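Side-chain contacts in high-potential iron-sulfur protein (Rhodoferax fermentans, PDB 1HLQ), which carries electrons through a high-potential [4Fe-4S] cluster, passing them in photosynthetic electron transfer between the cytochrome bc1 complex and a membrane-bound tetraheme cytochrome c: residues V5-A10 against G16-T21; P30-D35 against K65-A70; L43-T48 against A53-A58; A49-C54 against G59-A64. One frame throughout, in Å; residues are numbered along the deposited sequence.

Contact 1 of 4, residues V5-A10 against G16-T21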
loop_
_atom_site.group_PDB
_atom_site.type_symbol
_atom_site.label_atom_id
_atom_site.label_comp_id
_atom_site.label_asym_id
_atom_site.label_seq_id
_atom_site.Cartn_x
_atom_site.Cartn_y
_atom_site.Cartn_z
ATOM N N VAL A 5 -2.873 -0.496 -13.879
ATOM C CA VAL A 5 -3.496 -1.334 -12.860
ATOM C C VAL A 5 -4.771 -1.947 -13.415
ATOM O O VAL A 5 -5.543 -1.264 -14.110
ATOM C CB VAL A 5 -3.825 -0.463 -11.623
ATOM C CG1 VAL A 5 -4.704 -1.192 -10.623
ATOM C CG2 VAL A 5 -2.547 0.049 -10.969
ATOM N N ALA A 6 -5.028 -3.219 -13.189
ATOM C CA ALA A 6 -6.279 -3.883 -13.535
ATOM C C ALA A 6 -7.185 -3.829 -12.304
ATOM O O ALA A 6 -6.730 -4.060 -11.182
ATOM C CB ALA A 6 -6.074 -5.320 -13.975
ATOM N N GLU A 7 -8.474 -3.599 -12.497
ATOM C CA GLU A 7 -9.426 -3.546 -11.400
ATOM C C GLU A 7 -9.550 -4.875 -10.685
ATOM O O GLU A 7 -10.013 -4.910 -9.542
ATOM C CB GLU A 7 -10.790 -3.041 -11.889
ATOM C CG GLU A 7 -10.734 -1.598 -12.329
ATOM C CD GLU A 7 -12.015 -1.040 -12.903
ATOM O OE1 GLU A 7 -11.878 0.062 -13.476
ATOM O OE2 GLU A 7 -13.065 -1.710 -12.783
ATOM N N THR A 8 -9.179 -5.981 -11.316
ATOM C CA THR A 8 -9.185 -7.296 -10.711
ATOM C C THR A 8 -7.879 -7.610 -9.988
ATOM O O THR A 8 -7.774 -8.687 -9.396
ATOM C CB THR A 8 -9.428 -8.353 -11.811
ATOM O OG1 THR A 8 -8.505 -8.102 -12.872
ATOM C CG2 THR A 8 -10.878 -8.301 -12.273
ATOM N N ASP A 9 -6.866 -6.762 -10.060
ATOM C CA ASP A 9 -5.620 -6.985 -9.319
ATOM C C ASP A 9 -5.953 -6.999 -7.828
ATOM O O ASP A 9 -6.808 -6.251 -7.359
ATOM C CB ASP A 9 -4.569 -5.930 -9.597
ATOM C CG ASP A 9 -3.935 -5.953 -10.976
ATOM O OD1 ASP A 9 -3.291 -4.959 -11.384
ATOM O OD2 ASP A 9 -4.082 -7.007 -11.659
ATOM N N ALA A 10 -5.280 -7.848 -7.053
ATOM C CA ALA A 10 -5.606 -7.987 -5.641
ATOM C C ALA A 10 -5.477 -6.680 -4.865
ATOM O O ALA A 10 -6.380 -6.363 -4.072
ATOM C CB ALA A 10 -4.715 -9.037 -4.977
ATOM N N GLY A 16 -10.700 -0.837 -3.618
ATOM C CA GLY A 16 -11.831 -0.439 -4.452
ATOM C C GLY A 16 -11.411 0.408 -5.639
ATOM O O GLY A 16 -12.149 1.285 -6.087
ATOM N N TYR A 17 -10.202 0.190 -6.173
ATOM C CA TYR A 17 -9.735 1.001 -7.284
ATOM C C TYR A 17 -10.589 0.814 -8.534
ATOM O O TYR A 17 -10.928 -0.294 -8.935
ATOM C CB TYR A 17 -8.285 0.623 -7.645
ATOM C CG TYR A 17 -7.794 1.309 -8.904
ATOM C CD1 TYR A 17 -7.279 2.593 -8.905
ATOM C CD2 TYR A 17 -7.828 0.632 -10.123
ATOM C CE1 TYR A 17 -6.888 3.208 -10.083
ATOM C CE2 TYR A 17 -7.432 1.225 -11.306
ATOM C CZ TYR A 17 -6.930 2.508 -11.274
ATOM O OH TYR A 17 -6.513 3.130 -12.433
ATOM N N VAL A 18 -10.878 1.951 -9.163
ATOM C CA VAL A 18 -11.565 1.956 -10.451
ATOM C C VAL A 18 -10.767 2.881 -11.362
ATOM O O VAL A 18 -10.238 3.910 -10.944
ATOM C CB VAL A 18 -13.039 2.381 -10.407
ATOM C CG1 VAL A 18 -13.915 1.271 -9.837
ATOM C CG2 VAL A 18 -13.196 3.676 -9.643
ATOM N N ALA A 19 -10.744 2.546 -12.662
ATOM C CA ALA A 19 -10.066 3.380 -13.624
ATOM C C ALA A 19 -10.854 4.641 -13.966
ATOM O O ALA A 19 -10.263 5.559 -14.531
ATOM C CB ALA A 19 -9.767 2.625 -14.911
ATOM N N ASP A 20 -12.110 4.705 -13.543
ATOM C CA ASP A 20 -12.958 5.866 -13.810
ATOM C C ASP A 20 -13.756 6.121 -12.531
ATOM O O ASP A 20 -14.570 5.303 -12.150
ATOM C CB ASP A 20 -13.909 5.560 -14.960
ATOM C CG ASP A 20 -14.848 6.682 -15.337
ATOM O OD1 ASP A 20 -15.472 6.531 -16.427
ATOM O OD2 ASP A 20 -15.011 7.665 -14.588
ATOM N N THR A 21 -13.493 7.246 -11.889
ATOM C CA THR A 21 -14.148 7.624 -10.644
ATOM C C THR A 21 -15.666 7.637 -10.703
ATOM O O THR A 21 -16.330 7.401 -9.684
ATOM C CB THR A 21 -13.609 8.980 -10.169
ATOM O OG1 THR A 21 -14.041 9.164 -8.821
ATOM C CG2 THR A 21 -14.128 10.126 -11.010
HETATM O O HOH W 1 -6.032 1.458 -14.449
HETATM O O HOH W 2 -13.699 1.993 -14.201
HETATM O O HOH W 3 -10.820 -2.822 -7.893
#
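The wall of the iron-sulfur pocket that Tyr17 provides is backed here by Val5 and Glu7 from the N-terminal part of the chain. Val5 lays CG1 obliquely against one side of the phenol ring, 3.7 Å from Tyr17 CD2 and equally near CE2; a branched aliphatic residue suits this buried place because it covers ring carbons without needing a polar partner. CG1 reaches them because it stands anti to the backbone N (chi1 169°). Glu7 works differently. Its extended chain runs past the carbonyl of Tyr17, with CG 3.6 Å from Tyr17 O, and delivers OE1 to the backbone of Ala19, whose N donates to Glu7 OE1 at 2.8 Å and 174°, almost straight, though from above the carboxylate plane.

The two segments bracket helix 10-14. A type I turn from Ala6 to Asp9 leads into it, tied by Ala6 N to Asp9 OD1, and a Schellman motif ends it, with Gly16 as the C-prime residue at positive phi, a conformation glycine adopts easily. Waters fill in where the chains stand apart: one donates to both Glu7 O and Tyr17 O, and another joins Val5 O to the phenol oxygen, 2.7 Å from Tyr17 OH. That hydroxyl is also hydrogen-bonded to Val63 N of strand 62-63, while the ring itself touches the cluster and meets Phe57.

Contact 2 of 4, residues P30-D35 against K65-A70; sequences PKHTKD and KGWCSA. With SF4 (iron/sulfur cluster), chain G; SO4 (sulfate ion), chain D.
His32 points the edge of its imidazole at one face of the Trp67 indole, with ND1 3.5 Å from Trp67 CE2 and the same distance from NE1. The pair is a T-shaped (edge-to-face) stack in the buried layer behind the cluster site of the HiPIP fold: the His32 ring and the five-membered ring of Trp67 have centroids 4.6 Å apart and planes at 88°. Because both side chains leave the backbone with CG anti to N (chi1 159° in His32, -178° in Trp67), the rings extend into the space between the two loops, and His32 CB lies beside Trp67 CZ2.

A broad indole suits this position, since its opposite face lies over the backbone N of Ser69 and its NE1 is hydrogen-bonded to Gln36. An alanine in place of Trp67 is likely to open a gap at the edge of the imidazole and deprive the Gln36 side chain of its indole donor. On the outer side of segment 30-35, Lys34 N donates to O1 of a sulfate ion, probably from the crystallisation liquor, which Lys26 also binds.

The residue following Trp67 faces the other way. Cys68 binds an iron of the cluster, FE4, through SG at 2.3 Å, and that sulfur also accepts a hydrogen bond from the backbone, Ala70 N lying 3.4 Å from Cys68 SG.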
loop_
_atom_site.group_PDB
_atom_site.type_symbol
_atom_site.label_atom_id
_atom_site.label_comp_id
_atom_site.label_asym_id
_atom_site.label_seq_id
_atom_site.Cartn_x
_atom_site.Cartn_y
_atom_site.Cartn_z
ATOM N N PRO A 30 -19.552 5.550 0.627
ATOM C CA PRO A 30 -20.503 6.648 0.549
ATOM C C PRO A 30 -19.911 8.038 0.648
ATOM O O PRO A 30 -20.642 8.997 0.332
ATOM C CB PRO A 30 -21.520 6.362 1.646
ATOM C CG PRO A 30 -20.745 5.586 2.643
ATOM C CD PRO A 30 -19.777 4.744 1.854
ATOM N N LYS A 31 -18.661 8.215 1.049
ATOM C CA LYS A 31 -18.028 9.526 1.080
ATOM C C LYS A 31 -17.301 9.861 -0.223
ATOM O O LYS A 31 -16.764 10.976 -0.407
ATOM C CB LYS A 31 -17.085 9.611 2.276
ATOM C CG LYS A 31 -17.865 9.542 3.597
ATOM C CD LYS A 31 -16.933 9.617 4.786
ATOM C CE LYS A 31 -17.656 9.559 6.124
ATOM N NZ LYS A 31 -18.038 10.895 6.629
ATOM N N HIS A 32 -17.290 8.928 -1.179
ATOM C CA HIS A 32 -16.727 9.213 -2.493
ATOM C C HIS A 32 -17.556 10.308 -3.156
ATOM O O HIS A 32 -18.777 10.339 -3.054
ATOM C CB HIS A 32 -16.820 7.965 -3.377
ATOM C CG HIS A 32 -16.759 8.221 -4.844
ATOM N ND1 HIS A 32 -15.622 8.177 -5.615
ATOM C CD2 HIS A 32 -17.783 8.563 -5.678
ATOM C CE1 HIS A 32 -15.958 8.497 -6.869
ATOM N NE2 HIS A 32 -17.262 8.745 -6.918
ATOM N N THR A 33 -16.909 11.137 -3.963
ATOM C CA THR A 33 -17.614 12.025 -4.871
ATOM C C THR A 33 -16.835 12.015 -6.190
ATOM O O THR A 33 -15.634 11.733 -6.164
ATOM C CB THR A 33 -17.812 13.498 -4.507
ATOM O OG1 THR A 33 -16.571 14.193 -4.565
ATOM C CG2 THR A 33 -18.434 13.655 -3.131
ATOM N N LYS A 34 -17.446 12.463 -7.291
ATOM C CA LYS A 34 -16.716 12.500 -8.566
ATOM C C LYS A 34 -15.714 13.634 -8.609
ATOM O O LYS A 34 -14.921 13.726 -9.563
ATOM C CB LYS A 34 -17.534 12.389 -9.843
ATOM C CG LYS A 34 -18.576 13.457 -10.079
ATOM C CD LYS A 34 -19.643 12.982 -11.061
ATOM C CE LYS A 34 -19.290 13.281 -12.504
ATOM N NZ LYS A 34 -20.518 13.520 -13.332
ATOM N N ASP A 35 -15.615 14.472 -7.572
ATOM C CA ASP A 35 -14.568 15.452 -7.430
ATOM C C ASP A 35 -13.259 14.767 -7.011
ATOM O O ASP A 35 -12.182 15.353 -7.092
ATOM C CB ASP A 35 -14.860 16.558 -6.416
ATOM C CG ASP A 35 -15.717 17.653 -7.032
ATOM O OD1 ASP A 35 -16.731 17.998 -6.399
ATOM O OD2 ASP A 35 -15.323 18.104 -8.134
ATOM N N LYS A 65 -8.241 9.779 -14.226
ATOM C CA LYS A 65 -9.672 9.813 -14.074
ATOM C C LYS A 65 -10.165 8.845 -13.006
ATOM O O LYS A 65 -11.346 8.815 -12.664
ATOM C CB LYS A 65 -10.346 9.276 -15.364
ATOM C CG LYS A 65 -10.436 10.231 -16.522
ATOM C CD LYS A 65 -11.064 9.590 -17.749
ATOM C CE LYS A 65 -12.474 9.093 -17.490
ATOM N NZ LYS A 65 -13.207 8.959 -18.778
ATOM N N GLY A 66 -9.279 7.966 -12.530
ATOM C CA GLY A 66 -9.574 6.904 -11.609
ATOM C C GLY A 66 -9.739 7.311 -10.155
ATOM O O GLY A 66 -9.763 8.486 -9.818
ATOM N N TRP A 67 -9.861 6.322 -9.276
ATOM C CA TRP A 67 -10.093 6.551 -7.858
ATOM C C TRP A 67 -9.847 5.267 -7.077
ATOM O O TRP A 67 -10.040 4.167 -7.569
ATOM C CB TRP A 67 -11.580 6.929 -7.660
ATOM C CG TRP A 67 -11.976 7.233 -6.247
ATOM C CD1 TRP A 67 -11.926 8.447 -5.633
ATOM C CD2 TRP A 67 -12.491 6.322 -5.277
ATOM N NE1 TRP A 67 -12.357 8.359 -4.326
ATOM C CE2 TRP A 67 -12.716 7.055 -4.085
ATOM C CE3 TRP A 67 -12.786 4.953 -5.278
ATOM C CZ2 TRP A 67 -13.212 6.467 -2.925
ATOM C CZ3 TRP A 67 -13.272 4.370 -4.121
ATOM C CH2 TRP A 67 -13.489 5.128 -2.968
ATOM N N CYS A 68 -9.435 5.450 -5.827
ATOM C CA CYS A 68 -9.372 4.332 -4.894
ATOM C C CYS A 68 -9.698 4.887 -3.506
ATOM O O CYS A 68 -9.776 6.099 -3.305
ATOM C CB CYS A 68 -8.091 3.525 -4.905
ATOM S SG CYS A 68 -6.807 4.203 -3.831
ATOM N N SER A 69 -9.917 3.964 -2.571
ATOM C CA SER A 69 -10.378 4.346 -1.235
ATOM C C SER A 69 -9.374 5.165 -0.464
ATOM O O SER A 69 -9.756 5.816 0.520
ATOM C CB SER A 69 -10.659 3.018 -0.505
ATOM O OG SER A 69 -11.168 3.197 0.794
ATOM N N ALA A 70 -8.101 5.167 -0.828
ATOM C CA ALA A 70 -7.073 5.963 -0.213
ATOM C C ALA A 70 -7.022 7.390 -0.735
ATOM O O ALA A 70 -6.113 8.142 -0.356
ATOM C CB ALA A 70 -5.703 5.304 -0.400
HETATM FE FE1 SF4 G . -5.532 7.208 -7.388
HETATM FE FE2 SF4 G . -4.802 8.388 -5.021
HETATM FE FE3 SF4 G . -3.413 6.282 -5.991
HETATM FE FE4 SF4 G . -5.922 5.934 -5.048
HETATM S S1 SF4 G . -4.120 6.641 -3.794
HETATM S S2 SF4 G . -5.096 5.039 -7.039
HETATM S S3 SF4 G . -6.967 7.887 -5.673
HETATM S S4 SF4 G . -3.539 8.313 -7.015
HETATM S S SO4 D . -20.996 13.052 -7.022
HETATM O O1 SO4 D . -20.211 11.843 -7.433
HETATM O O2 SO4 D . -21.523 12.844 -5.643
HETATM O O3 SO4 D . -22.096 13.220 -8.028
HETATM O O4 SO4 D . -20.113 14.262 -7.041
#

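Contact 3 of 4, residues L43-T48 against A53-A58. With SF4 (iron/sulfur cluster), chain G.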
loop_
_atom_site.group_PDB
_atom_site.type_symbol
_atom_site.label_atom_id
_atom_site.label_comp_id
_atom_site.label_asym_id
_atom_site.label_seq_id
_atom_site.Cartn_x
_atom_site.Cartn_y
_atom_site.Cartn_z
ATOM N N LEU A 43 -1.448 11.671 -3.580
ATOM C CA LEU A 43 -0.515 10.588 -3.846
ATOM C C LEU A 43 -0.179 10.422 -5.316
ATOM O O LEU A 43 0.881 9.845 -5.620
ATOM C CB LEU A 43 -1.033 9.275 -3.243
ATOM C CG LEU A 43 -1.285 9.317 -1.730
ATOM C CD1 LEU A 43 -1.787 7.978 -1.223
ATOM C CD2 LEU A 43 -0.050 9.753 -0.960
ATOM N N TYR A 44 -1.004 10.921 -6.218
ATOM C CA TYR A 44 -0.772 10.752 -7.654
ATOM C C TYR A 44 0.533 11.416 -8.077
ATOM O O TYR A 44 0.781 12.574 -7.725
ATOM C CB TYR A 44 -1.934 11.294 -8.454
ATOM C CG TYR A 44 -1.883 11.118 -9.954
ATOM C CD1 TYR A 44 -1.952 12.214 -10.798
ATOM C CD2 TYR A 44 -1.811 9.849 -10.529
ATOM C CE1 TYR A 44 -1.934 12.047 -12.171
ATOM C CE2 TYR A 44 -1.797 9.683 -11.896
ATOM C CZ TYR A 44 -1.861 10.788 -12.719
ATOM O OH TYR A 44 -1.847 10.650 -14.085
ATOM N N GLN A 45 1.317 10.708 -8.898
ATOM C CA GLN A 45 2.601 11.275 -9.325
ATOM C C GLN A 45 2.632 11.691 -10.779
ATOM O O GLN A 45 3.639 12.248 -11.254
ATOM C CB GLN A 45 3.710 10.242 -9.063
ATOM C CG GLN A 45 3.780 9.716 -7.654
ATOM C CD GLN A 45 4.856 8.720 -7.314
ATOM O OE1 GLN A 45 5.112 8.427 -6.133
ATOM N NE2 GLN A 45 5.551 8.161 -8.305
ATOM N N GLY A 46 1.542 11.536 -11.514
ATOM C CA GLY A 46 1.484 11.867 -12.916
ATOM C C GLY A 46 1.244 13.294 -13.340
ATOM O O GLY A 46 1.142 13.577 -14.546
ATOM N N LYS A 47 1.081 14.200 -12.386
ATOM C CA LYS A 47 0.787 15.602 -12.652
ATOM C C LYS A 47 -0.420 15.791 -13.555
ATOM O O LYS A 47 -1.524 15.361 -13.211
ATOM C CB LYS A 47 2.026 16.319 -13.197
ATOM C CG LYS A 47 3.150 16.402 -12.181
ATOM C CD LYS A 47 4.390 17.061 -12.775
ATOM C CE LYS A 47 5.596 16.802 -11.888
ATOM N NZ LYS A 47 6.807 17.503 -12.420
ATOM N N THR A 48 -0.278 16.449 -14.712
ATOM C CA THR A 48 -1.368 16.693 -15.626
ATOM C C THR A 48 -1.574 15.575 -16.649
ATOM O O THR A 48 -2.520 15.661 -17.434
ATOM C CB THR A 48 -1.197 18.013 -16.415
ATOM O OG1 THR A 48 -0.172 17.818 -17.399
ATOM C CG2 THR A 48 -0.797 19.150 -15.489
ATOM N N ALA A 53 2.053 7.230 -12.107
ATOM C CA ALA A 53 2.288 6.371 -10.970
ATOM C C ALA A 53 1.565 6.783 -9.689
ATOM O O ALA A 53 1.289 7.950 -9.437
ATOM C CB ALA A 53 3.790 6.332 -10.654
ATOM N N CYS A 54 1.355 5.759 -8.877
ATOM C CA CYS A 54 0.784 5.904 -7.537
ATOM C C CYS A 54 1.617 5.032 -6.616
ATOM O O CYS A 54 1.861 3.858 -6.920
ATOM C CB CYS A 54 -0.682 5.483 -7.520
ATOM S SG CYS A 54 -1.311 5.348 -5.826
ATOM N N PRO A 55 2.008 5.506 -5.439
ATOM C CA PRO A 55 2.832 4.728 -4.526
ATOM C C PRO A 55 2.215 3.448 -4.047
ATOM O O PRO A 55 2.898 2.518 -3.592
ATOM C CB PRO A 55 3.151 5.696 -3.389
ATOM C CG PRO A 55 2.053 6.702 -3.448
ATOM C CD PRO A 55 1.758 6.874 -4.928
ATOM N N LEU A 56 0.888 3.289 -4.095
ATOM C CA LEU A 56 0.194 2.116 -3.648
ATOM C C LEU A 56 0.183 1.011 -4.697
ATOM O O LEU A 56 -0.313 -0.054 -4.369
ATOM C CB LEU A 56 -1.259 2.446 -3.246
ATOM C CG LEU A 56 -1.321 3.555 -2.174
ATOM C CD1 LEU A 56 -2.766 3.865 -1.812
ATOM C CD2 LEU A 56 -0.522 3.186 -0.936
ATOM N N PHE A 57 0.585 1.351 -5.928
ATOM C CA PHE A 57 0.519 0.393 -7.034
ATOM C C PHE A 57 1.850 0.248 -7.756
ATOM O O PHE A 57 2.142 0.822 -8.799
ATOM C CB PHE A 57 -0.591 0.845 -8.017
ATOM C CG PHE A 57 -1.957 0.726 -7.391
ATOM C CD1 PHE A 57 -2.615 1.850 -6.883
ATOM C CD2 PHE A 57 -2.578 -0.503 -7.267
ATOM C CE1 PHE A 57 -3.843 1.697 -6.267
ATOM C CE2 PHE A 57 -3.814 -0.665 -6.679
ATOM C CZ PHE A 57 -4.452 0.470 -6.164
ATOM N N ALA A 58 2.721 -0.587 -7.191
ATOM C CA ALA A 58 4.047 -0.842 -7.723
ATOM C C ALA A 58 4.018 -1.516 -9.092
ATOM O O ALA A 58 3.184 -2.356 -9.382
ATOM C CB ALA A 58 4.829 -1.740 -6.762
HETATM FE FE1 SF4 G . -5.532 7.208 -7.388
HETATM FE FE2 SF4 G . -4.802 8.388 -5.021
HETATM FE FE3 SF4 G . -3.413 6.282 -5.991
HETATM FE FE4 SF4 G . -5.922 5.934 -5.048
HETATM S S1 SF4 G . -4.120 6.641 -3.794
HETATM S S2 SF4 G . -5.096 5.039 -7.039
HETATM S S3 SF4 G . -6.967 7.887 -5.673
HETATM S S4 SF4 G . -3.539 8.313 -7.015
#
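Ala53 O takes the hydrogen bond that joins the two segments: Gln45 N donates to it at 2.8 Å and 152°, approaching nearly along the C=O axis. Gln45 then runs alongside the same carbonyl, with CB 3.4 Å from Ala53 O and the extended side chain carrying the amide onward, so that NE2 comes to Ala53 CB and OE1 to Pro55 CD. Glutamine suits this exposed place because its methylenes pack on the backbone while the chain end stays polar.

Towards the cluster the contact turns apolar. Leu43 CB lies 4.0 Å from Pro55 CG, and Leu43 CD1 and Leu56 CD1 each lie 3.7 Å from the cluster sulfide S1, a hydrocarbon lining that is consistent with the high potential of this class. Cys54 binds the cluster iron FE3 through SG, which also accepts a hydrogen bond from Leu56 N within the type I turn that Cys54 opens. Tyr44 sets CG anti to its own nitrogen (chi1 -176°), which turns the ring back over the chain until Gly46 N lies over the centre of one face; a CB on Gly46 would clash with Tyr44 OH, which is hydrogen-bonded to Ala49 O.

Leu43 packs on Leu56 of the third subunit and Leu56 on its Leu43. Segment 53-58 follows strand 51-52 and leads towards strand 62-63, whose Val62 touches Tyr44, Cys54 and Phe57; Phe57 also reaches helix 10-14.

Contact 4 of 4, residues A49-C54 against G59-A64. With SF4 (iron/sulfur cluster), chain G.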
loop_
_atom_site.group_PDB
_atom_site.type_symbol
_atom_site.label_atom_id
_atom_site.label_comp_id
_atom_site.label_asym_id
_atom_site.label_seq_id
_atom_site.Cartn_x
_atom_site.Cartn_y
_atom_site.Cartn_z
ATOM N N ALA A 49 -0.736 14.551 -16.626
ATOM C CA ALA A 49 -0.873 13.438 -17.566
ATOM C C ALA A 49 -2.122 12.612 -17.293
ATOM O O ALA A 49 -2.579 12.478 -16.163
ATOM C CB ALA A 49 0.345 12.531 -17.482
ATOM N N PRO A 50 -2.646 11.952 -18.311
ATOM C CA PRO A 50 -3.836 11.130 -18.194
ATOM C C PRO A 50 -3.638 9.804 -17.493
ATOM O O PRO A 50 -4.622 9.134 -17.178
ATOM C CB PRO A 50 -4.334 10.960 -19.621
ATOM C CG PRO A 50 -3.109 11.122 -20.463
ATOM C CD PRO A 50 -2.191 12.055 -19.731
ATOM N N GLN A 51 -2.421 9.408 -17.201
ATOM C CA GLN A 51 -2.058 8.222 -16.451
ATOM C C GLN A 51 -0.671 8.459 -15.859
ATOM O O GLN A 51 0.073 9.325 -16.342
ATOM C CB GLN A 51 -2.154 6.946 -17.262
ATOM C CG GLN A 51 -0.957 6.507 -18.046
ATOM C CD GLN A 51 -0.266 7.474 -18.963
ATOM O OE1 GLN A 51 -0.813 8.349 -19.618
ATOM N NE2 GLN A 51 1.056 7.305 -19.025
ATOM N N GLY A 52 -0.400 7.802 -14.746
ATOM C CA GLY A 52 0.860 8.000 -14.048
ATOM C C GLY A 52 0.931 7.121 -12.812
ATOM O O GLY A 52 0.018 6.340 -12.525
ATOM N N ALA A 53 2.053 7.230 -12.107
ATOM C CA ALA A 53 2.288 6.371 -10.970
ATOM C C ALA A 53 1.565 6.783 -9.689
ATOM O O ALA A 53 1.289 7.950 -9.437
ATOM C CB ALA A 53 3.790 6.332 -10.654
ATOM N N CYS A 54 1.355 5.759 -8.877
ATOM C CA CYS A 54 0.784 5.904 -7.537
ATOM C C CYS A 54 1.617 5.032 -6.616
ATOM O O CYS A 54 1.861 3.858 -6.920
ATOM C CB CYS A 54 -0.682 5.483 -7.520
ATOM S SG CYS A 54 -1.311 5.348 -5.826
ATOM N N GLY A 59 4.921 -1.063 -9.938
ATOM C CA GLY A 59 5.190 -1.585 -11.256
ATOM C C GLY A 59 4.209 -1.225 -12.342
ATOM O O GLY A 59 4.325 -1.617 -13.489
ATOM N N LYS A 60 3.217 -0.428 -11.953
ATOM C CA LYS A 60 2.100 -0.078 -12.819
ATOM C C LYS A 60 1.795 1.410 -12.774
ATOM O O LYS A 60 2.520 2.206 -12.195
ATOM C CB LYS A 60 0.885 -0.903 -12.388
ATOM C CG LYS A 60 1.034 -2.401 -12.488
ATOM C CD LYS A 60 -0.214 -3.226 -12.563
ATOM C CE LYS A 60 0.075 -4.717 -12.607
ATOM N NZ LYS A 60 -1.112 -5.533 -12.965
ATOM N N GLU A 61 0.757 1.790 -13.512
ATOM C CA GLU A 61 0.280 3.162 -13.535
ATOM C C GLU A 61 -1.237 3.130 -13.333
ATOM O O GLU A 61 -1.892 2.134 -13.633
ATOM C CB GLU A 61 0.611 3.889 -14.843
ATOM C CG GLU A 61 2.093 4.245 -14.909
ATOM C CD GLU A 61 2.546 5.034 -16.100
ATOM O OE1 GLU A 61 3.704 5.500 -16.056
ATOM O OE2 GLU A 61 1.802 5.173 -17.080
ATOM N N VAL A 62 -1.739 4.230 -12.766
ATOM C CA VAL A 62 -3.179 4.387 -12.586
ATOM C C VAL A 62 -3.695 5.401 -13.603
ATOM O O VAL A 62 -2.904 6.179 -14.147
ATOM C CB VAL A 62 -3.542 4.842 -11.159
ATOM C CG1 VAL A 62 -3.177 3.748 -10.152
ATOM C CG2 VAL A 62 -2.889 6.168 -10.782
ATOM N N VAL A 63 -4.985 5.388 -13.868
ATOM C CA VAL A 63 -5.606 6.335 -14.799
ATOM C C VAL A 63 -5.973 7.577 -14.001
ATOM O O VAL A 63 -6.581 7.482 -12.919
ATOM C CB VAL A 63 -6.826 5.708 -15.476
ATOM C CG1 VAL A 63 -7.556 6.695 -16.376
ATOM C CG2 VAL A 63 -6.348 4.521 -16.308
ATOM N N ALA A 64 -5.675 8.772 -14.518
ATOM C CA ALA A 64 -5.882 10.027 -13.813
ATOM C C ALA A 64 -7.329 10.297 -13.436
ATOM O O ALA A 64 -7.622 10.932 -12.401
ATOM C CB ALA A 64 -5.304 11.161 -14.634
HETATM FE FE1 SF4 G . -5.532 7.208 -7.388
HETATM FE FE2 SF4 G . -4.802 8.388 -5.021
HETATM FE FE3 SF4 G . -3.413 6.282 -5.991
HETATM FE FE4 SF4 G . -5.922 5.934 -5.048
HETATM S S1 SF4 G . -4.120 6.641 -3.794
HETATM S S2 SF4 G . -5.096 5.039 -7.039
HETATM S S3 SF4 G . -6.967 7.887 -5.673
HETATM S S4 SF4 G . -3.539 8.313 -7.015
HETATM O O HOH W 4 2.492 3.336 -9.786
#
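Residues 51-52 and 62-63 pair as a short antiparallel beta hairpin, with Gly52 and Val62 in a hydrogen-bonded pair and Gln51 and Val63 in a non-hydrogen-bonded one. Gly52 N donates to Val62 O at 3.0 Å and Val62 N returns to Gly52 O at 2.8 Å, while Ala64 N adds a further bond, to Pro50 O.

On the side of Gln51, its NE2 donates to Glu61 OE2 at 3.0 Å, meeting the carboxylate on its syn side but 26° out of the carboxylate plane, with that oxygen in the plane of the amide. The Gln51 chain has to bend to get there: CG sits between the backbone N and carbonyl carbon (chi1 89°), and a second turn at chi2 swings the amide across to Glu61. Glu61 instead stays extended, its CB 3.4 Å from Gly52 O. With a leucine in its place the Gln51 amide would probably lose this acceptor and be freer to turn.

The Val62 side faces inward. Its CG1 lies 3.9 Å from cluster sulfide S2, and CG2 lies 4.0 Å from Cys54 CB, so a beta-branched aliphatic residue both suits the strand and lines the pocket. Ala64 fits because its small CB can tuck between Pro50 O and Ala49 O, 3.4 Å from the latter.

Tyr17, following helix 10-14, packs on Val62 of strand 62-63, while Lys60 forms a salt bridge with Asp9 just before that helix.

How the contacts relate
Contact 2 is the buried one, an aromatic stack in which neither ring offers the other a hydrogen bond; contact 3 lies at the surface, and contacts 1 and 4 are partly buried. Contacts 3 and 4 are the nearest neighbours, sharing Ala53 and Cys54. Backbone pairing dominates contact 4, whereas contact 1 relies on a carboxylate, on bridging waters and on Val5 against Tyr17. Contact 1 is tied to contact 2 through the backbones of Val18 and Trp67, and to contact 4 through Val5 and Glu61. All four reach the cluster pocket, contact 1 through Tyr17; Cys68 of contact 2 and Cys54, shared by contacts 3 and 4, bind iron.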